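Local coordinates for protein manganese lipoxygenase (Gaeumannomyces graminis, PDB 5FX8) that uses a catalytic manganese ion to oxygenate linoleic and alpha-linolenic acids to 11S- and 13R-hydroperoxy fatty acids, at residues F164-L169 / N245-L250; N172-K177 / R379-I384; L176-P181 / R211-D216; D184-S189 / T202-H207. All blocks are in the same frame, centred on the assembly; numbering follows the deposited sequence.

In the fold
All four contacts belong to one side of the largely helical lipoxygenase fold, around its five-stranded antiparallel sheet. Contacts 1 and 3 are buried: contact 1 sets helix 161-166 against strand 246-253 by apolar and aromatic packing with one serine bond, whereas contact 3 is the edge pairing of strands 177-178 and 212-216 through backbone bonds. Contact 2 shares L176 and K177 with contact 3 and is partly buried; there an arginine after helix 374-380 binds backbone carbonyls. The side chain of L176 packs on L169 and F247 of contact 1. Contact 4, toward the surface, rests a loop on helix 203-208 with leucine and histidine, and H207 bonds to H180 of 176-181.

Contact 1: residues F164-L169 / N245-L250; sequences FSMERL and NQFLPL
F247 and P249, neighbours on one side of strand 246-253 in the five-stranded antiparallel sheet, pack against helix 161-166 and the residues just after it, in a buried helix-on-sheet contact of the lipoxygenase fold. F247 is central. Its ring receives L169 CD1 over one face, 4.1 Å from the ring centroid and 22° off the normal, a CH-pi contact displaced toward the rim. At the ring edge, near its plane, lies the backbone carbonyl of S165, with F247 CE2 3.4 Å from S165 O. M166 adds an oblique Met-aromatic contact, a bend at chi2 placing its SD 5.5 Å from the F247 ring centroid.

The polar link runs from S165 OG, which donates to F247 O over 2.7 Å. A chi1 of 56° sets OG between the backbone N and carbonyl carbon of S165, and the donor stands 34° out of the carbonyl plane of F247. D161 O and L162 O also lie within hydrogen-bonding distance of this hydroxyl; its one proton cannot serve all three carbonyls fully, so they compete for it or share it.

Within 164-169, R168 NE donates to F164 O, nearly in line with that carbonyl, while R168 NH2 forms a salt bridge to E167 OE1; R168 NH1 pairs with D282 of helix 268-305. F213 meets the F247 ring edge-to-face, extending the aromatic packing across the sheet. Farther along the strand, S165 CB touches P249 CD at 3.6 Å, and P249 CB approaches the edge of the F164 ring near its plane, 4.0 Å from CD2.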
# COMPACT_ATOMS: atom_id res chain seq x y z
N PHE A 164 19.38 -10.39 -9.65
CA PHE A 164 18.36 -11.42 -9.59
C PHE A 164 18.46 -12.22 -8.31
O PHE A 164 17.45 -12.66 -7.76
CB PHE A 164 18.45 -12.35 -10.79
CG PHE A 164 17.55 -13.53 -10.68
CD1 PHE A 164 16.18 -13.38 -10.85
CD2 PHE A 164 18.05 -14.77 -10.36
CE1 PHE A 164 15.34 -14.45 -10.73
CE2 PHE A 164 17.22 -15.84 -10.24
CZ PHE A 164 15.86 -15.69 -10.43
N SER A 165 19.67 -12.47 -7.83
CA SER A 165 19.81 -13.20 -6.58
C SER A 165 19.51 -12.31 -5.38
O SER A 165 18.82 -12.73 -4.45
CB SER A 165 21.20 -13.80 -6.50
OG SER A 165 22.14 -12.76 -6.65
N MET A 166 19.99 -11.07 -5.39
CA MET A 166 19.79 -10.21 -4.23
C MET A 166 18.32 -9.87 -3.97
O MET A 166 17.98 -9.53 -2.84
CB MET A 166 20.59 -8.93 -4.39
CG MET A 166 22.05 -9.11 -4.13
SD MET A 166 22.32 -10.04 -2.64
CE MET A 166 22.46 -8.68 -1.50
N GLU A 167 17.44 -9.94 -4.97
CA GLU A 167 16.02 -9.74 -4.72
C GLU A 167 15.48 -10.67 -3.64
O GLU A 167 14.55 -10.30 -2.92
CB GLU A 167 15.23 -9.92 -6.01
CG GLU A 167 15.14 -8.68 -6.89
CD GLU A 167 14.59 -8.95 -8.29
OE1 GLU A 167 14.07 -10.04 -8.55
OE2 GLU A 167 14.71 -8.07 -9.16
N ARG A 168 16.03 -11.88 -3.52
CA ARG A 168 15.60 -12.83 -2.50
C ARG A 168 16.02 -12.42 -1.10
O ARG A 168 15.65 -13.09 -0.15
CB ARG A 168 16.13 -14.23 -2.78
CG ARG A 168 16.09 -14.69 -4.21
CD ARG A 168 14.76 -14.42 -4.84
NE ARG A 168 14.91 -13.73 -6.10
CZ ARG A 168 13.93 -13.08 -6.70
NH1 ARG A 168 12.76 -13.04 -6.13
NH2 ARG A 168 14.13 -12.49 -7.85
N LEU A 169 16.84 -11.38 -0.96
CA LEU A 169 17.21 -10.84 0.34
C LEU A 169 16.69 -9.41 0.52
O LEU A 169 17.12 -8.71 1.42
CB LEU A 169 18.73 -10.90 0.53
CG LEU A 169 19.36 -12.30 0.54
CD1 LEU A 169 20.85 -12.27 0.35
CD2 LEU A 169 19.06 -13.08 1.80
N ASN A 245 32.61 -13.23 -2.61
CA ASN A 245 31.79 -12.88 -1.46
C ASN A 245 30.46 -12.28 -1.90
O ASN A 245 30.07 -11.17 -1.51
CB ASN A 245 32.55 -11.93 -0.54
CG ASN A 245 32.02 -11.93 0.86
OD1 ASN A 245 31.40 -12.91 1.31
ND2 ASN A 245 32.28 -10.85 1.58
N GLN A 246 29.76 -13.03 -2.73
CA GLN A 246 28.49 -12.55 -3.25
C GLN A 246 27.48 -13.69 -3.31
O GLN A 246 27.83 -14.82 -3.63
CB GLN A 246 28.69 -11.93 -4.62
CG GLN A 246 29.27 -10.55 -4.58
CD GLN A 246 29.30 -9.96 -5.95
OE1 GLN A 246 29.42 -10.69 -6.93
NE2 GLN A 246 29.16 -8.64 -6.04
N PHE A 247 26.24 -13.36 -2.96
CA PHE A 247 25.10 -14.27 -3.07
C PHE A 247 24.64 -14.29 -4.53
O PHE A 247 24.31 -13.24 -5.09
CB PHE A 247 24.00 -13.79 -2.12
CG PHE A 247 22.81 -14.65 -2.10
CD1 PHE A 247 22.79 -15.81 -1.38
CD2 PHE A 247 21.67 -14.29 -2.78
CE1 PHE A 247 21.69 -16.59 -1.36
CE2 PHE A 247 20.58 -15.09 -2.75
CZ PHE A 247 20.60 -16.24 -2.04
N LEU A 248 24.61 -15.45 -5.15
CA LEU A 248 24.50 -15.52 -6.60
C LEU A 248 23.53 -16.61 -7.06
O LEU A 248 23.27 -17.57 -6.34
CB LEU A 248 25.88 -15.76 -7.23
CG LEU A 248 26.88 -14.61 -7.30
CD1 LEU A 248 28.12 -15.13 -7.95
CD2 LEU A 248 26.36 -13.49 -8.11
N PRO A 249 23.00 -16.48 -8.27
CA PRO A 249 22.18 -17.56 -8.82
C PRO A 249 23.02 -18.72 -9.32
O PRO A 249 24.12 -18.54 -9.86
CB PRO A 249 21.46 -16.88 -10.00
CG PRO A 249 22.37 -15.84 -10.44
CD PRO A 249 23.09 -15.34 -9.20
N LEU A 250 22.50 -19.92 -9.11
CA LEU A 250 23.16 -21.12 -9.60
C LEU A 250 22.33 -21.82 -10.66
O LEU A 250 22.76 -21.91 -11.81
CB LEU A 250 23.48 -22.06 -8.42
CG LEU A 250 24.61 -23.06 -8.66
CD1 LEU A 250 25.25 -23.54 -7.37
CD2 LEU A 250 24.13 -24.23 -9.43

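Contact 2: residues N172-K177 / R379-I384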
# COMPACT_ATOMS: atom_id res chain seq x y z
N ASN A 172 11.60 -9.66 -1.92
CA ASN A 172 10.80 -10.74 -1.35
C ASN A 172 11.75 -11.60 -0.55
O ASN A 172 12.32 -12.56 -1.08
CB ASN A 172 10.09 -11.58 -2.40
CG ASN A 172 9.40 -12.81 -1.77
OD1 ASN A 172 9.34 -12.93 -0.54
ND2 ASN A 172 8.87 -13.69 -2.61
N PRO A 173 11.92 -11.31 0.73
CA PRO A 173 12.88 -12.03 1.56
C PRO A 173 12.29 -13.16 2.38
O PRO A 173 12.97 -13.71 3.24
CB PRO A 173 13.37 -10.92 2.49
CG PRO A 173 12.13 -10.11 2.69
CD PRO A 173 11.46 -10.07 1.36
N TYR A 174 11.04 -13.49 2.14
CA TYR A 174 10.32 -14.40 3.00
C TYR A 174 10.30 -15.82 2.48
O TYR A 174 9.64 -16.66 3.09
CB TYR A 174 8.91 -13.87 3.18
CG TYR A 174 8.86 -12.70 4.09
CD1 TYR A 174 9.15 -12.84 5.43
CD2 TYR A 174 8.52 -11.46 3.62
CE1 TYR A 174 9.09 -11.82 6.24
CE2 TYR A 174 8.46 -10.41 4.45
CZ TYR A 174 8.74 -10.62 5.76
OH TYR A 174 8.69 -9.60 6.63
N VAL A 175 11.01 -16.14 1.40
CA VAL A 175 10.90 -17.46 0.80
C VAL A 175 12.25 -18.17 0.87
O VAL A 175 12.31 -19.38 1.10
CB VAL A 175 10.32 -17.42 -0.64
CG1 VAL A 175 11.18 -16.72 -1.63
CG2 VAL A 175 10.06 -18.80 -1.16
N LEU A 176 13.34 -17.42 0.77
CA LEU A 176 14.66 -18.04 0.70
C LEU A 176 15.01 -18.81 1.98
O LEU A 176 14.64 -18.42 3.09
CB LEU A 176 15.70 -16.96 0.44
CG LEU A 176 17.13 -17.45 0.25
CD1 LEU A 176 17.29 -18.04 -1.15
CD2 LEU A 176 18.12 -16.34 0.55
N LYS A 177 15.75 -19.89 1.83
CA LYS A 177 16.08 -20.71 2.98
C LYS A 177 17.39 -21.42 2.69
O LYS A 177 17.59 -21.93 1.59
CB LYS A 177 14.95 -21.70 3.26
CG LYS A 177 15.41 -23.04 3.69
CD LYS A 177 14.58 -24.14 3.02
CE LYS A 177 15.23 -25.52 3.16
NZ LYS A 177 14.40 -26.55 2.47
N ARG A 379 16.08 -17.04 11.47
CA ARG A 379 16.94 -18.08 12.02
C ARG A 379 16.40 -19.45 11.69
O ARG A 379 17.17 -20.36 11.40
CB ARG A 379 17.08 -17.94 13.53
CG ARG A 379 18.04 -16.88 13.96
CD ARG A 379 18.28 -16.96 15.44
NE ARG A 379 19.02 -15.80 15.91
CZ ARG A 379 20.35 -15.70 15.87
NH1 ARG A 379 21.06 -16.69 15.38
NH2 ARG A 379 20.95 -14.61 16.33
N SER A 380 15.09 -19.61 11.71
CA SER A 380 14.54 -20.88 11.28
C SER A 380 14.87 -21.17 9.82
O SER A 380 15.04 -22.33 9.45
CB SER A 380 13.04 -20.90 11.50
OG SER A 380 12.42 -20.37 10.35
N ARG A 381 14.99 -20.15 8.98
CA ARG A 381 15.46 -20.37 7.62
C ARG A 381 16.97 -20.30 7.46
O ARG A 381 17.45 -20.38 6.33
CB ARG A 381 14.82 -19.36 6.66
CG ARG A 381 13.34 -19.60 6.53
CD ARG A 381 12.69 -18.68 5.57
NE ARG A 381 12.54 -17.34 6.09
CZ ARG A 381 12.70 -16.27 5.36
NH1 ARG A 381 13.04 -16.38 4.10
NH2 ARG A 381 12.53 -15.09 5.87
N GLY A 382 17.74 -20.14 8.53
CA GLY A 382 19.18 -20.18 8.41
C GLY A 382 19.84 -18.97 7.79
O GLY A 382 20.92 -19.10 7.23
N LEU A 383 19.26 -17.78 7.92
CA LEU A 383 19.78 -16.59 7.26
C LEU A 383 20.50 -15.60 8.19
O LEU A 383 20.92 -14.55 7.71
CB LEU A 383 18.65 -15.87 6.54
CG LEU A 383 17.84 -16.72 5.56
CD1 LEU A 383 16.85 -15.90 4.84
CD2 LEU A 383 18.72 -17.35 4.54
N ILE A 384 20.65 -15.89 9.49
CA ILE A 384 21.28 -14.98 10.44
C ILE A 384 22.53 -15.62 11.03
O ILE A 384 22.46 -16.74 11.54
CB ILE A 384 20.33 -14.60 11.59
CG1 ILE A 384 19.14 -13.80 11.06
CG2 ILE A 384 21.10 -13.86 12.68
CD1 ILE A 384 18.22 -13.35 12.11
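R381 sends its guanidinium into two backbone carbonyls of the loop 172-177. NH1 and NH2 both donate to P173 O, at 2.8 Å from NH1 and 3.0 Å from NH2, an end-on grip of a single oxygen that lies in the guanidinium plane; the two nitrogens come from opposite faces of the P173 carbonyl plane. NH1 also donates to L176 O (2.8 Å), approaching in the carbonyl plane on a lone pair. This second acceptor stands 26° out of the guanidinium plane. A bend at chi3 (-75°) turns NE as the arginine chain passes L176 O, with CD 3.2 Å from that oxygen. D377 forms a salt bridge with NH2, which would hold the guanidinium from the helix side.

Y174 O lies over one guanidinium face and L383 CD1 over the opposite one, both offset toward the rim. Packing continues with L176 CD2 on L383 CD2 at 4.2 Å and K177 CB on R381 CB at 4.1 Å. Behind R381, G382 adopts a positive phi in a Schellman motif that ends helix 374-380.

Y174 reaches helix 460-481 and meets F293 and F397 edge-to-face, its side chain about 12 Å from the manganese ion. The contact thus links the end of helix 374-380 to the approach of strand 177-178, between the metal-bearing helices and strand 212-216.

Contact 3: residues L176-P181 / R211-D216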
# COMPACT_ATOMS: atom_id res chain seq x y z
N LEU A 176 13.34 -17.42 0.77
CA LEU A 176 14.66 -18.04 0.70
C LEU A 176 15.01 -18.81 1.98
O LEU A 176 14.64 -18.42 3.09
CB LEU A 176 15.70 -16.96 0.44
CG LEU A 176 17.13 -17.45 0.25
CD1 LEU A 176 17.29 -18.04 -1.15
CD2 LEU A 176 18.12 -16.34 0.55
N LYS A 177 15.75 -19.89 1.83
CA LYS A 177 16.08 -20.71 2.98
C LYS A 177 17.39 -21.42 2.69
O LYS A 177 17.59 -21.93 1.59
CB LYS A 177 14.95 -21.70 3.26
CG LYS A 177 15.41 -23.04 3.69
CD LYS A 177 14.58 -24.14 3.02
CE LYS A 177 15.23 -25.52 3.16
NZ LYS A 177 14.40 -26.55 2.47
N ARG A 178 18.30 -21.41 3.67
CA ARG A 178 19.60 -22.07 3.52
C ARG A 178 19.44 -23.58 3.60
O ARG A 178 18.62 -24.10 4.36
CB ARG A 178 20.55 -21.61 4.62
CG ARG A 178 21.97 -22.07 4.43
CD ARG A 178 22.77 -21.94 5.70
NE ARG A 178 22.94 -20.55 6.12
CZ ARG A 178 24.05 -19.84 5.98
NH1 ARG A 178 25.12 -20.37 5.44
NH2 ARG A 178 24.08 -18.59 6.40
N LEU A 179 20.23 -24.30 2.82
CA LEU A 179 20.18 -25.76 2.85
C LEU A 179 21.09 -26.27 3.95
O LEU A 179 22.30 -26.04 3.93
CB LEU A 179 20.60 -26.35 1.50
CG LEU A 179 19.59 -26.08 0.39
CD1 LEU A 179 20.05 -26.71 -0.91
CD2 LEU A 179 18.18 -26.56 0.80
N HIS A 180 20.51 -26.98 4.90
CA HIS A 180 21.30 -27.59 5.95
C HIS A 180 22.19 -28.69 5.37
O HIS A 180 21.73 -29.48 4.55
CB HIS A 180 20.42 -28.18 7.02
CG HIS A 180 21.17 -28.55 8.26
ND1 HIS A 180 21.64 -29.82 8.49
CD2 HIS A 180 21.57 -27.80 9.31
CE1 HIS A 180 22.27 -29.84 9.66
NE2 HIS A 180 22.24 -28.63 10.17
N PRO A 181 23.44 -28.78 5.81
CA PRO A 181 24.33 -29.79 5.22
C PRO A 181 23.84 -31.20 5.38
O PRO A 181 24.15 -32.03 4.53
CB PRO A 181 25.64 -29.57 5.98
CG PRO A 181 25.61 -28.17 6.32
CD PRO A 181 24.19 -27.88 6.69
N ARG A 211 26.74 -23.30 2.02
CA ARG A 211 26.73 -22.18 1.09
C ARG A 211 25.64 -22.28 0.03
O ARG A 211 25.61 -21.45 -0.87
CB ARG A 211 28.10 -22.05 0.41
CG ARG A 211 29.25 -22.09 1.37
CD ARG A 211 30.59 -21.90 0.71
NE ARG A 211 30.95 -20.50 0.58
CZ ARG A 211 31.82 -19.85 1.35
NH1 ARG A 211 32.42 -20.45 2.35
NH2 ARG A 211 32.08 -18.58 1.13
N LEU A 212 24.74 -23.27 0.11
CA LEU A 212 23.64 -23.42 -0.84
C LEU A 212 22.32 -22.98 -0.22
O LEU A 212 22.00 -23.35 0.91
CB LEU A 212 23.50 -24.86 -1.32
CG LEU A 212 24.38 -25.40 -2.44
CD1 LEU A 212 23.80 -26.69 -2.89
CD2 LEU A 212 24.50 -24.46 -3.60
N PHE A 213 21.53 -22.23 -0.99
CA PHE A 213 20.26 -21.67 -0.58
C PHE A 213 19.22 -22.00 -1.64
O PHE A 213 19.54 -22.11 -2.82
CB PHE A 213 20.33 -20.16 -0.40
CG PHE A 213 21.34 -19.71 0.58
CD1 PHE A 213 22.68 -19.62 0.23
CD2 PHE A 213 20.96 -19.33 1.85
CE1 PHE A 213 23.61 -19.19 1.15
CE2 PHE A 213 21.89 -18.89 2.75
CZ PHE A 213 23.21 -18.83 2.39
N LEU A 214 17.97 -22.12 -1.23
CA LEU A 214 16.92 -22.62 -2.10
C LEU A 214 15.70 -21.73 -2.02
O LEU A 214 15.30 -21.32 -0.94
CB LEU A 214 16.50 -24.03 -1.71
CG LEU A 214 15.27 -24.61 -2.41
CD1 LEU A 214 15.47 -24.70 -3.89
CD2 LEU A 214 15.01 -25.97 -1.88
N VAL A 215 15.09 -21.45 -3.17
CA VAL A 215 13.73 -20.94 -3.24
C VAL A 215 12.88 -21.99 -3.93
O VAL A 215 13.16 -22.38 -5.06
CB VAL A 215 13.66 -19.62 -4.00
CG1 VAL A 215 12.21 -19.17 -4.14
CG2 VAL A 215 14.47 -18.60 -3.31
N ASP A 216 11.83 -22.44 -3.26
CA ASP A 216 11.02 -23.56 -3.74
C ASP A 216 9.62 -23.06 -4.07
O ASP A 216 8.76 -23.00 -3.19
CB ASP A 216 10.96 -24.67 -2.69
CG ASP A 216 10.49 -26.00 -3.27
OD1 ASP A 216 9.83 -26.00 -4.30
OD2 ASP A 216 10.79 -27.07 -2.71
O HOH W 1 24.16 -25.45 1.93
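R178 runs beside F213, the two side chains pointing the same way from one face of the sheet. F213 CZ sits over the centre of the R178 guanidinium, 3.8 Å above its plane, with ring and guanidinium planes 52° apart; nearer the backbone, R178 CB is 3.6 Å from F213 CE2.

The backbones form an antiparallel edge pair. K177 and L214 are the hydrogen-bonded pair, K177 N giving to L214 O and L214 N to K177 O at 2.9 Å. R178 and F213 follow as the non-hydrogen-bonded pair, and L179 N then donates to L212 O at 2.8 Å. One water carries the pairing on, accepting from L212 N and donating to L179 O.

On the face of K177 and L214, L179 CD2 packs on L214 CB at 3.9 Å; on the side of F213, L176 CD1 meets V215 CG2 at 3.6 Å, the two side chains crossing at about a right angle. The strand thus pairs through backbone amides and carbonyls. Three carbonyl oxygens, of G210 (to NH1), G382 (to NE) and P390 (to NH2), accept from the buried guanidinium and would help to offset its charge, while a corner of the F213 ring, CZ, covers one of its faces.

Contact 4: residues D184-S189 / T202-H207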
# COMPACT_ATOMS: atom_id res chain seq x y z
N ASP A 184 18.88 -31.32 5.18
CA ASP A 184 18.20 -31.08 3.91
C ASP A 184 18.97 -31.74 2.78
O ASP A 184 20.20 -31.83 2.81
CB ASP A 184 18.04 -29.56 3.61
CG ASP A 184 17.09 -28.84 4.57
OD1 ASP A 184 16.08 -29.44 5.00
OD2 ASP A 184 17.33 -27.65 4.90
N LYS A 185 18.27 -32.22 1.77
CA LYS A 185 18.95 -32.80 0.64
C LYS A 185 18.93 -31.83 -0.52
O LYS A 185 18.20 -30.84 -0.51
CB LYS A 185 18.32 -34.14 0.26
CG LYS A 185 16.99 -34.02 -0.43
CD LYS A 185 16.34 -35.39 -0.69
CE LYS A 185 15.06 -35.24 -1.51
NZ LYS A 185 14.15 -34.19 -0.95
N LEU A 186 19.77 -32.08 -1.51
CA LEU A 186 19.75 -31.26 -2.71
C LEU A 186 18.41 -31.40 -3.42
O LEU A 186 17.97 -32.52 -3.69
CB LEU A 186 20.86 -31.68 -3.65
CG LEU A 186 22.27 -31.49 -3.15
CD1 LEU A 186 23.24 -32.12 -4.11
CD2 LEU A 186 22.55 -30.02 -3.06
N PRO A 187 17.74 -30.30 -3.75
CA PRO A 187 16.43 -30.41 -4.40
C PRO A 187 16.50 -31.03 -5.79
O PRO A 187 15.70 -31.89 -6.14
CB PRO A 187 15.95 -28.96 -4.46
CG PRO A 187 17.18 -28.17 -4.48
CD PRO A 187 18.17 -28.90 -3.63
N PHE A 188 17.45 -30.59 -6.59
CA PHE A 188 17.64 -31.14 -7.92
C PHE A 188 19.12 -31.16 -8.23
O PHE A 188 19.93 -30.54 -7.54
CB PHE A 188 16.86 -30.34 -8.98
CG PHE A 188 17.20 -28.88 -9.01
CD1 PHE A 188 18.30 -28.43 -9.71
CD2 PHE A 188 16.38 -27.96 -8.38
CE1 PHE A 188 18.59 -27.10 -9.75
CE2 PHE A 188 16.67 -26.62 -8.44
CZ PHE A 188 17.77 -26.19 -9.12
N SER A 189 19.48 -31.87 -9.28
CA SER A 189 20.87 -32.05 -9.67
C SER A 189 21.19 -31.18 -10.87
O SER A 189 20.32 -30.76 -11.63
CB SER A 189 21.17 -33.51 -9.99
OG SER A 189 22.58 -33.73 -10.02
N THR A 202 31.85 -27.89 -6.23
CA THR A 202 30.78 -28.84 -6.54
C THR A 202 29.54 -28.56 -5.71
O THR A 202 29.60 -27.92 -4.66
CB THR A 202 31.20 -30.27 -6.28
OG1 THR A 202 31.28 -30.47 -4.86
CG2 THR A 202 32.54 -30.53 -6.89
N LEU A 203 28.42 -29.10 -6.18
CA LEU A 203 27.19 -29.06 -5.38
C LEU A 203 27.37 -29.76 -4.05
O LEU A 203 26.83 -29.30 -3.03
CB LEU A 203 26.03 -29.69 -6.14
CG LEU A 203 25.31 -28.89 -7.21
CD1 LEU A 203 24.10 -29.66 -7.55
CD2 LEU A 203 24.91 -27.54 -6.73
N GLU A 204 28.08 -30.88 -4.02
CA GLU A 204 28.32 -31.55 -2.75
C GLU A 204 29.09 -30.64 -1.80
O GLU A 204 28.70 -30.47 -0.64
CB GLU A 204 29.05 -32.86 -2.98
CG GLU A 204 28.20 -33.92 -3.71
CD GLU A 204 27.89 -33.63 -5.21
OE1 GLU A 204 28.71 -32.99 -5.92
OE2 GLU A 204 26.82 -34.07 -5.70
N ALA A 205 30.18 -30.04 -2.27
CA ALA A 205 30.98 -29.20 -1.39
C ALA A 205 30.23 -27.94 -1.00
O ALA A 205 30.30 -27.50 0.15
CB ALA A 205 32.31 -28.85 -2.04
N LEU A 206 29.50 -27.34 -1.94
CA LEU A 206 28.72 -26.17 -1.59
C LEU A 206 27.67 -26.51 -0.56
O LEU A 206 27.41 -25.74 0.37
CB LEU A 206 28.08 -25.56 -2.82
CG LEU A 206 29.03 -24.82 -3.73
CD1 LEU A 206 28.34 -24.49 -5.03
CD2 LEU A 206 29.50 -23.57 -3.05
N HIS A 207 27.06 -27.69 -0.68
CA HIS A 207 26.07 -28.14 0.28
C HIS A 207 26.70 -28.39 1.65
O HIS A 207 26.19 -27.95 2.68
CB HIS A 207 25.38 -29.39 -0.27
CG HIS A 207 24.26 -29.91 0.57
ND1 HIS A 207 23.65 -31.12 0.32
CD2 HIS A 207 23.63 -29.39 1.64
CE1 HIS A 207 22.71 -31.33 1.22
NE2 HIS A 207 22.67 -30.29 2.03
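L186 and H207 mark the nearest backbone approach, 7.7 Å between their CA atoms, where the irregular segment 184-189 passes the short helix 203-208. Side chains bridge that gap. L186 points toward the helix, and its CD2 comes 3.7 Å from H207 ND1, lying obliquely to the imidazole. The other methyl, CD1, rests 4.2 Å from L203 CB, so that the fork of the leucine fits between residues one helical turn apart.

H207 has CG anti to the backbone N (chi1 -175°), and its ring reaches past L186 toward the backbone of D184. There D184 O lies at the ring edge, in its plane, 3.0 Å from H207 CE1. The polar end of the histidine is held by H180, whose carbonyl oxygen is hydrogen-bonded to NE2. D184 in turn uses OD2 to accept from H180 N, and has a long, weak ion pair with K177 NZ; H180 therefore ties both residues to the chain leaving strand 177-178.

At the start of the helix T202 is the N-cap: its OG1 accepts from A205 N at 2.8 Å, with an angle of 168° at the hydrogen. Helix 203-208 lies over the sheet, L203 and L206 packing on L212 of strand 212-216 and on L250 of strand 246-253, while L186 also touches L212 and F188 extends to L237 of strand 235-241.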